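Local coordinates for protein agmatinase (Burkholderia thailandensis, PDB 4DZ4) that probably hydrolyses agmatine to putrescine and urea with a pair of manganese ions, as a hexameric member of the arginase family, at residues 218-221 and 227-230; 270-275 and 305-310. One frame throughout, in Å; residues are numbered along the deposited sequence.

Interaction 1: residues 218-221 and 227-230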
# COMPACT_ATOMS: atom_id res chain seq x y z
N ALA B 218 12.04 26.62 -8.93
CA ALA B 218 11.23 27.83 -9.12
C ALA B 218 11.51 28.48 -10.48
O ALA B 218 10.60 28.98 -11.14
CB ALA B 218 11.48 28.85 -8.02
N TRP B 219 12.77 28.43 -10.88
CA TRP B 219 13.18 29.06 -12.14
C TRP B 219 12.54 28.33 -13.30
O TRP B 219 12.03 28.95 -14.25
CB TRP B 219 14.71 29.07 -12.23
CG TRP B 219 15.24 29.91 -13.37
CD1 TRP B 219 15.75 31.21 -13.31
CD2 TRP B 219 15.36 29.52 -14.79
NE1 TRP B 219 16.17 31.63 -14.57
CE2 TRP B 219 15.94 30.67 -15.49
CE3 TRP B 219 15.03 28.38 -15.52
CZ2 TRP B 219 16.19 30.64 -16.87
CZ3 TRP B 219 15.29 28.37 -16.89
CH2 TRP B 219 15.84 29.48 -17.55
N VAL B 220 12.52 26.99 -13.23
CA VAL B 220 11.93 26.18 -14.28
C VAL B 220 10.43 26.45 -14.35
O VAL B 220 9.89 26.60 -15.43
CB VAL B 220 12.23 24.68 -14.11
CG1 VAL B 220 11.50 23.85 -15.16
CG2 VAL B 220 13.74 24.46 -14.18
N HIS B 221 9.78 26.53 -13.19
CA HIS B 221 8.35 26.79 -13.15
C HIS B 221 8.03 28.15 -13.73
O HIS B 221 7.04 28.31 -14.44
CB HIS B 221 7.84 26.71 -11.71
CG HIS B 221 7.82 25.30 -11.14
ND1 HIS B 221 7.32 24.25 -11.82
CD2 HIS B 221 8.26 24.81 -9.92
CE1 HIS B 221 7.43 23.14 -11.07
NE2 HIS B 221 8.00 23.48 -9.90
N ALA B 227 12.54 27.54 -22.36
CA ALA B 227 13.57 28.44 -21.85
C ALA B 227 14.69 27.67 -21.12
O ALA B 227 15.87 27.98 -21.26
CB ALA B 227 12.94 29.49 -20.94
N THR B 228 14.29 26.63 -20.40
CA THR B 228 15.24 25.81 -19.64
C THR B 228 16.13 25.05 -20.61
O THR B 228 17.35 25.04 -20.49
CB THR B 228 14.48 24.81 -18.75
OG1 THR B 228 13.67 25.55 -17.81
CG2 THR B 228 15.44 23.92 -18.00
N LEU B 229 15.48 24.43 -21.59
CA LEU B 229 16.16 23.68 -22.61
C LEU B 229 17.16 24.57 -23.35
O LEU B 229 18.29 24.16 -23.62
CB LEU B 229 15.09 23.13 -23.55
CG LEU B 229 15.40 22.62 -24.92
CD1 LEU B 229 16.41 21.49 -24.76
CD2 LEU B 229 14.07 22.12 -25.45
N GLU B 230 16.75 25.80 -23.66
CA GLU B 230 17.63 26.71 -24.40
C GLU B 230 18.82 27.18 -23.56
O GLU B 230 19.94 27.32 -24.07
CB GLU B 230 16.83 27.86 -25.02
CG GLU B 230 15.88 27.35 -26.11
CD GLU B 230 14.97 28.42 -26.70
OE1 GLU B 230 15.02 29.58 -26.23
OE2 GLU B 230 14.21 28.11 -27.65
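Trp219 swings its indole toward Thr228 through a chi1 of -170°, which sets CG anti to the backbone N and carries the six-membered ring across to the first turn of helix 225-236. Thr228 meets it with its hydroxyl: a chi1 of -61° turns OG1 back along the helix, where it bonds to Gly224 O one turn earlier. The closest approach is Trp219 CZ3 to Thr228 OG1 at 3.4 Å, with the oxygen at the ring edge and near its plane. Thr228 CA lies in the ring plane, 3.8 Å from Trp219 CZ3. Further along the same edge, Trp219 CH2 stands 4.0 Å from Ala227 O and 4.5 Å from Ala227 CB. Both methyl groups of Val220 close on the hydroxyl as well: CG1 and CG2 each lie 3.8 Å from Thr228 OG1, the two side chains crossing at about a right angle. Val200 of strand 198-202 touches both Val220 and Thr228. The contact packs two consecutive helices, 217-223 and 225-236, around their junction at Gly224, just after outermost strand 213-216; the Val220 side chain is about 11 Å from that of manganese ligand Asp163. No hydrogen bond spans the two segments. Contact is thus of van der Waals range, part carbon on oxygen and part carbon on carbon, and a buried hydroxyl already satisfied by the backbone can face an aromatic edge and two methyls without a polar partner across the contact.

Interaction 2: residues 270-275 and 305-310; sequences QALAIV and AAHVAC
Two neighbouring helices of the arginase alpha/beta fold, 268-276 and 300-323, pack side by side against its parallel sheet. Their short segments run nearly parallel, at 11° between N-to-C directions, with axes 10.1 Å apart. Leu272 and Val308 hold the nearest CA pair, 6.5 Å from CA to CA, and their side chains meet between the helices. The fork of Leu272 does most of the touching: CD2 rests against both Val308 CG2 (3.8 Å) and His307 CB (3.9 Å), and CD1 also reaches His307 CB (4.0 Å). A chi1 of -68° and an extended chi2 of 175° carry the fork across to helix 300-323. The His307 and Leu272 side chains cross at about a right angle; the imidazole turns off from helix 268-276, with only ND1 near Leu272 CD1 (4.1 Å), which approaches the ring obliquely. Phe245 of strand 240-246 touches Ala271 and Val308 from the sheet side, and Ala263 of a neighbouring subunit packs on Leu272 and His307, so this buried seam also borders a subunit interface. One turn after Leu272, Val275 lies more loosely against Val308 of helix 300-323, its CG1 4.5 Å from Val308 O.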
# COMPACT_ATOMS: atom_id res chain seq x y z
N GLN B 270 7.06 18.50 -17.75
CA GLN B 270 8.17 19.47 -17.87
C GLN B 270 9.51 18.78 -18.15
O GLN B 270 10.26 19.19 -19.04
CB GLN B 270 8.34 20.33 -16.61
CG GLN B 270 7.23 21.33 -16.29
CD GLN B 270 7.37 21.92 -14.89
OE1 GLN B 270 7.44 21.19 -13.88
NE2 GLN B 270 7.46 23.24 -14.82
N ALA B 271 9.82 17.76 -17.36
CA ALA B 271 11.10 17.08 -17.53
C ALA B 271 11.24 16.47 -18.92
O ALA B 271 12.31 16.55 -19.55
CB ALA B 271 11.29 16.01 -16.44
N LEU B 272 10.19 15.81 -19.39
CA LEU B 272 10.27 15.11 -20.66
C LEU B 272 10.35 16.13 -21.81
O LEU B 272 11.03 15.89 -22.81
CB LEU B 272 9.09 14.15 -20.83
CG LEU B 272 9.11 12.95 -19.86
CD1 LEU B 272 7.83 12.16 -20.04
CD2 LEU B 272 10.35 12.05 -20.06
N ALA B 273 9.65 17.26 -21.66
CA ALA B 273 9.69 18.31 -22.68
C ALA B 273 11.14 18.82 -22.83
O ALA B 273 11.61 19.08 -23.95
CB ALA B 273 8.77 19.47 -22.30
N ILE B 274 11.83 18.95 -21.70
CA ILE B 274 13.25 19.36 -21.71
C ILE B 274 14.13 18.29 -22.34
O ILE B 274 14.86 18.57 -23.30
CB ILE B 274 13.75 19.73 -20.29
CG1 ILE B 274 12.96 20.93 -19.74
CG2 ILE B 274 15.24 20.07 -20.31
CD1 ILE B 274 13.09 21.08 -18.23
N VAL B 275 14.05 17.06 -21.85
CA VAL B 275 14.91 15.97 -22.35
C VAL B 275 14.72 15.75 -23.85
O VAL B 275 15.70 15.63 -24.61
CB VAL B 275 14.73 14.67 -21.55
CG1 VAL B 275 15.51 13.50 -22.19
CG2 VAL B 275 15.24 14.90 -20.13
N ALA B 305 10.80 7.32 -14.89
CA ALA B 305 12.23 7.03 -15.13
C ALA B 305 12.42 6.30 -16.46
O ALA B 305 13.35 6.64 -17.23
CB ALA B 305 12.78 6.16 -14.00
N ALA B 306 11.55 5.31 -16.73
CA ALA B 306 11.60 4.56 -18.01
C ALA B 306 11.36 5.49 -19.21
O ALA B 306 12.04 5.36 -20.24
CB ALA B 306 10.63 3.39 -18.01
N HIS B 307 10.45 6.47 -19.06
CA HIS B 307 10.19 7.46 -20.14
C HIS B 307 11.44 8.27 -20.40
O HIS B 307 11.78 8.52 -21.55
CB HIS B 307 9.04 8.40 -19.76
CG HIS B 307 7.66 7.89 -20.13
ND1 HIS B 307 7.01 8.29 -21.27
CD2 HIS B 307 6.82 6.99 -19.48
CE1 HIS B 307 5.79 7.68 -21.32
NE2 HIS B 307 5.67 6.90 -20.21
N VAL B 308 12.11 8.74 -19.34
CA VAL B 308 13.36 9.52 -19.49
C VAL B 308 14.38 8.70 -20.28
O VAL B 308 14.96 9.18 -21.26
CB VAL B 308 13.92 10.02 -18.14
CG1 VAL B 308 15.32 10.67 -18.31
CG2 VAL B 308 12.91 11.00 -17.52
N ALA B 309 14.54 7.44 -19.89
CA ALA B 309 15.51 6.54 -20.53
C ALA B 309 15.13 6.33 -21.99
O ALA B 309 16.00 6.32 -22.87
CB ALA B 309 15.57 5.21 -19.77
N CYS B 310 13.83 6.22 -22.25
CA CYS B 310 13.36 5.98 -23.61
C CYS B 310 13.69 7.20 -24.49
O CYS B 310 14.23 7.07 -25.60
CB CYS B 310 11.85 5.68 -23.62
SG CYS B 310 11.12 5.60 -25.29

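How the interactions relate
Interaction 1 closes before interaction 2 opens along the chain, and their centres lie 15 Å apart on the same side of the chain's centre. Helix 268-276 joins them: one flank packs on helix 300-323 in interaction 2, while another meets the helices of interaction 1. There His221 ND1 and Gln270 NE2 are 3.2 Å apart, a probable hydrogen bond, and Thr228 CG2 touches Ile274 CD1 at 3.7 Å. Helices 217-223, 225-236, 268-276 and 300-323 are thus linked by successive contacts through helix 268-276, next to the parallel sheet, whose strand 240-246 ends at manganese ligand Asp246. The contacts belong to the scaffold around the metal site, without supplying its ligands.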